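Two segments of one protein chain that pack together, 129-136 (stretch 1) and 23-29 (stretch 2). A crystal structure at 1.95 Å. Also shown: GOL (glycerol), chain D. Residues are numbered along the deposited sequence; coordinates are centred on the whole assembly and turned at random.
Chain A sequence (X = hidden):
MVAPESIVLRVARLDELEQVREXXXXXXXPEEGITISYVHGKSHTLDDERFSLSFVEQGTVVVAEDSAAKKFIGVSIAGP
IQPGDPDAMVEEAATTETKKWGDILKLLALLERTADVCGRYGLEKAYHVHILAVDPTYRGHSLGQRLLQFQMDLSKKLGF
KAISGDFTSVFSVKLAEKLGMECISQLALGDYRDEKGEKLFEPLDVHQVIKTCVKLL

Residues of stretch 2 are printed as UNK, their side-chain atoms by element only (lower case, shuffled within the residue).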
# COMPACT_ATOMS: atom_id res chain seq x y z
N VAL A 129 -0.11 -5.62 -2.01
CA VAL A 129 0.74 -4.44 -2.05
C VAL A 129 0.06 -3.32 -1.28
O VAL A 129 -1.00 -2.82 -1.68
CB VAL A 129 1.04 -3.97 -3.50
CG1 VAL A 129 1.97 -2.76 -3.47
CG2 VAL A 129 1.69 -5.09 -4.30
N HIS A 130 0.68 -2.93 -0.16
CA HIS A 130 0.18 -1.82 0.67
C HIS A 130 0.71 -0.48 0.15
O HIS A 130 -0.00 0.52 0.17
CB HIS A 130 0.66 -1.97 2.12
CG HIS A 130 0.14 -3.19 2.82
ND1 HIS A 130 -1.17 -3.35 3.17
CD2 HIS A 130 0.80 -4.29 3.28
CE1 HIS A 130 -1.33 -4.51 3.80
NE2 HIS A 130 -0.15 -5.10 3.87
N ILE A 131 1.97 -0.47 -0.27
CA ILE A 131 2.63 0.78 -0.69
C ILE A 131 3.38 0.59 -2.02
O ILE A 131 4.06 -0.41 -2.23
CB ILE A 131 3.64 1.27 0.38
CG1 ILE A 131 2.92 1.67 1.67
CG2 ILE A 131 4.50 2.43 -0.15
CD1 ILE A 131 3.86 1.98 2.84
N LEU A 132 3.25 1.55 -2.93
CA LEU A 132 4.07 1.59 -4.14
C LEU A 132 4.38 3.06 -4.38
O LEU A 132 3.48 3.84 -4.67
CB LEU A 132 3.28 1.03 -5.33
CG LEU A 132 3.90 1.06 -6.74
CD1 LEU A 132 5.17 0.25 -6.80
CD2 LEU A 132 2.91 0.54 -7.78
N ALA A 133 5.64 3.45 -4.22
CA ALA A 133 6.02 4.86 -4.32
C ALA A 133 7.34 5.05 -5.07
O ALA A 133 8.33 4.37 -4.80
CB ALA A 133 6.09 5.49 -2.94
N VAL A 134 7.33 5.99 -6.00
CA VAL A 134 8.48 6.26 -6.84
C VAL A 134 8.80 7.74 -6.73
O VAL A 134 7.90 8.58 -6.79
CB VAL A 134 8.18 5.89 -8.30
CG1 VAL A 134 9.30 6.34 -9.23
CG2 VAL A 134 7.97 4.38 -8.43
N ASP A 135 10.08 8.06 -6.56
CA ASP A 135 10.51 9.46 -6.61
C ASP A 135 10.15 10.04 -7.99
O ASP A 135 10.63 9.54 -9.00
CB ASP A 135 12.01 9.52 -6.38
CG ASP A 135 12.53 10.94 -6.27
OD1 ASP A 135 13.45 11.15 -5.45
OD2 ASP A 135 12.04 11.83 -7.02
N PRO A 136 9.29 11.07 -8.03
CA PRO A 136 8.80 11.53 -9.33
C PRO A 136 9.86 12.19 -10.23
O PRO A 136 9.59 12.38 -11.42
CB PRO A 136 7.70 12.55 -8.96
CG PRO A 136 8.02 12.99 -7.59
CD PRO A 136 8.70 11.82 -6.91
N UNK A 23 12.84 6.87 3.01
CA UNK A 23 12.19 7.00 1.72
C UNK A 23 10.69 7.18 1.94
O UNK A 23 10.03 7.97 1.24
c UNK A 23 12.25 4.48 1.30
c UNK A 23 12.67 7.12 -1.50
c UNK A 23 11.93 6.10 -0.65
c UNK A 23 12.57 5.85 0.72
N UNK A 24 10.14 6.50 2.96
CA UNK A 24 8.71 6.63 3.21
C UNK A 24 8.39 8.08 3.59
O UNK A 24 7.42 8.65 3.12
c UNK A 24 8.17 4.19 3.95
c UNK A 24 7.80 3.37 5.20
c UNK A 24 8.23 5.67 4.31
c UNK A 24 7.18 3.91 2.81
N UNK A 25 9.22 8.66 4.44
CA UNK A 25 8.99 10.04 4.85
C UNK A 25 9.03 10.95 3.62
O UNK A 25 8.28 11.92 3.54
c UNK A 25 10.10 10.51 5.80
c UNK A 25 9.81 10.29 7.26
n UNK A 25 9.45 9.55 9.29
c UNK A 25 9.44 10.87 9.35
n UNK A 25 9.66 11.34 8.14
c UNK A 25 9.68 9.17 7.99
N UNK A 26 9.90 10.63 2.67
CA UNK A 26 10.26 11.63 1.64
C UNK A 26 9.30 11.64 0.46
O UNK A 26 8.87 12.70 0.00
n UNK A 26 15.23 9.97 -0.61
c UNK A 26 11.70 11.41 1.15
n UNK A 26 13.73 11.56 -1.33
c UNK A 26 13.73 12.31 -0.08
n UNK A 26 14.38 9.85 -2.74
c UNK A 26 14.45 10.46 -1.56
c UNK A 26 12.31 12.61 0.41
N UNK A 27 8.96 10.46 -0.04
CA UNK A 27 8.19 10.37 -1.27
C UNK A 27 6.82 9.72 -1.10
O UNK A 27 5.95 9.86 -1.96
c UNK A 27 9.58 7.27 -3.16
c UNK A 27 10.32 10.26 -2.64
c UNK A 27 8.95 9.61 -2.37
c UNK A 27 9.12 8.14 -2.00
N UNK A 28 6.60 9.02 0.00
CA UNK A 28 5.33 8.32 0.15
C UNK A 28 4.27 9.11 0.93
O UNK A 28 3.26 9.54 0.37
c UNK A 28 5.52 6.92 0.77
c UNK A 28 3.81 5.96 2.36
c UNK A 28 3.34 5.87 0.03
c UNK A 28 2.12 5.25 0.29
c UNK A 28 1.76 4.99 1.60
o UNK A 28 0.55 4.38 1.89
c UNK A 28 2.60 5.34 2.64
c UNK A 28 4.20 6.24 1.06
N UNK A 29 4.50 9.28 2.23
CA UNK A 29 3.53 9.95 3.10
C UNK A 29 3.09 11.35 2.63
O UNK A 29 1.90 11.66 2.66
c UNK A 29 2.68 6.73 6.03
c UNK A 29 5.12 7.99 5.68
o UNK A 29 3.76 4.90 7.10
c UNK A 29 3.97 8.63 5.22
c UNK A 29 3.83 6.13 6.48
c UNK A 29 5.05 6.75 6.30
c UNK A 29 4.03 9.98 4.54
c UNK A 29 2.75 7.98 5.41
C1 GOL D . -0.95 2.45 -3.97
O1 GOL D . -1.30 3.41 -4.94
C2 GOL D . -0.44 3.19 -2.76
O2 GOL D . 0.96 3.02 -2.66
C3 GOL D . -1.17 2.67 -1.53
O3 GOL D . -1.19 3.65 -0.52

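Position 23 carries four side-chain carbons, forked at the first, with one arm two carbons long. That beta-branched pattern without a heteroatom is isoleucine. Although its CA-to-CB bond points toward the strand, Ile-23 CD1 comes no nearer to stretch 1 than 5.5 Å, from Asp-135 CB, and makes no contact.

Position 24 also has four carbons, but the fork comes at the second, and one terminal methyl meets the side chain of Ile-131. The late fork defines leucine. Leu-24 CD2 lies 3.8 Å from Ile-131 CD1. The CA-to-CB bond runs sideways, and the m, t rotamer brings the end nearer the strand.

At position 25 one carbon leads to a five-membered ring of three carbons and two nitrogens, an imidazole, hence histidine. His-25 is exposed and out of reach of stretch 1.

Position 26 shows three carbons, a nitrogen, then a carbon bearing two more nitrogens, one of which meets the carboxylate of Asp-135. This guanidinium identifies arginine. The carboxylate oxygen lies at its edge, near the guanidinium plane: Arg-26 NH1 donates to Asp-135 OD1 at 3.1 Å, with an N-H...O angle of 152°, a hydrogen bond that is part of a salt bridge.

Position 27 repeats the four-carbon, first-atom fork with a two-carbon arm, whose end meets Ala-133, Val-134 and Asp-135; it is isoleucine. With chi1 p and chi2 t, Ile-27 CD1 sits 3.9 Å from Ala-133 CB and 3.5 Å from Asp-135 N, placing the long arm against the strand's last residues and the start of the loop.

Position 28 has one carbon, which lies near Ala-133, then a six-carbon ring bearing an oxygen, with Ile-131 over one face: tyrosine. Ile-131 CG2 lies 3.8 Å from the Tyr-28 ring centroid and 20° off the normal, a CH-pi contact. Ala-133 CB approaches Tyr-28 CB at 4.0 Å. Beyond the ring, Tyr-28 OH hydrogen-bonds glycerol O3 at 3.1 Å, while Leu-132 N donates to glycerol O2 at 2.7 Å, so the glycerol bridges the two stretches.

Position 29 has the same phenol pattern and is also tyrosine. Its CA-to-CB bond points away, and Tyr-29 makes no contact with stretch 1.

The helix crosses the strand at 70°, with axes 8.3 Å apart at closest approach. Strand alternation directs Ile-131 and Ala-133 toward the helix, while Leu-132 and Val-134 point away. The small Ala-133 side chain accompanies a distance of 5.7 Å from Ala-133 CA to Tyr-28 CA. Apolar packing around these residues and the Arg-26 to Asp-135 salt bridge together make a compact contact burying 382 Å², both sides summed.

Stretch 2, residues 23-29: ILHRIYY
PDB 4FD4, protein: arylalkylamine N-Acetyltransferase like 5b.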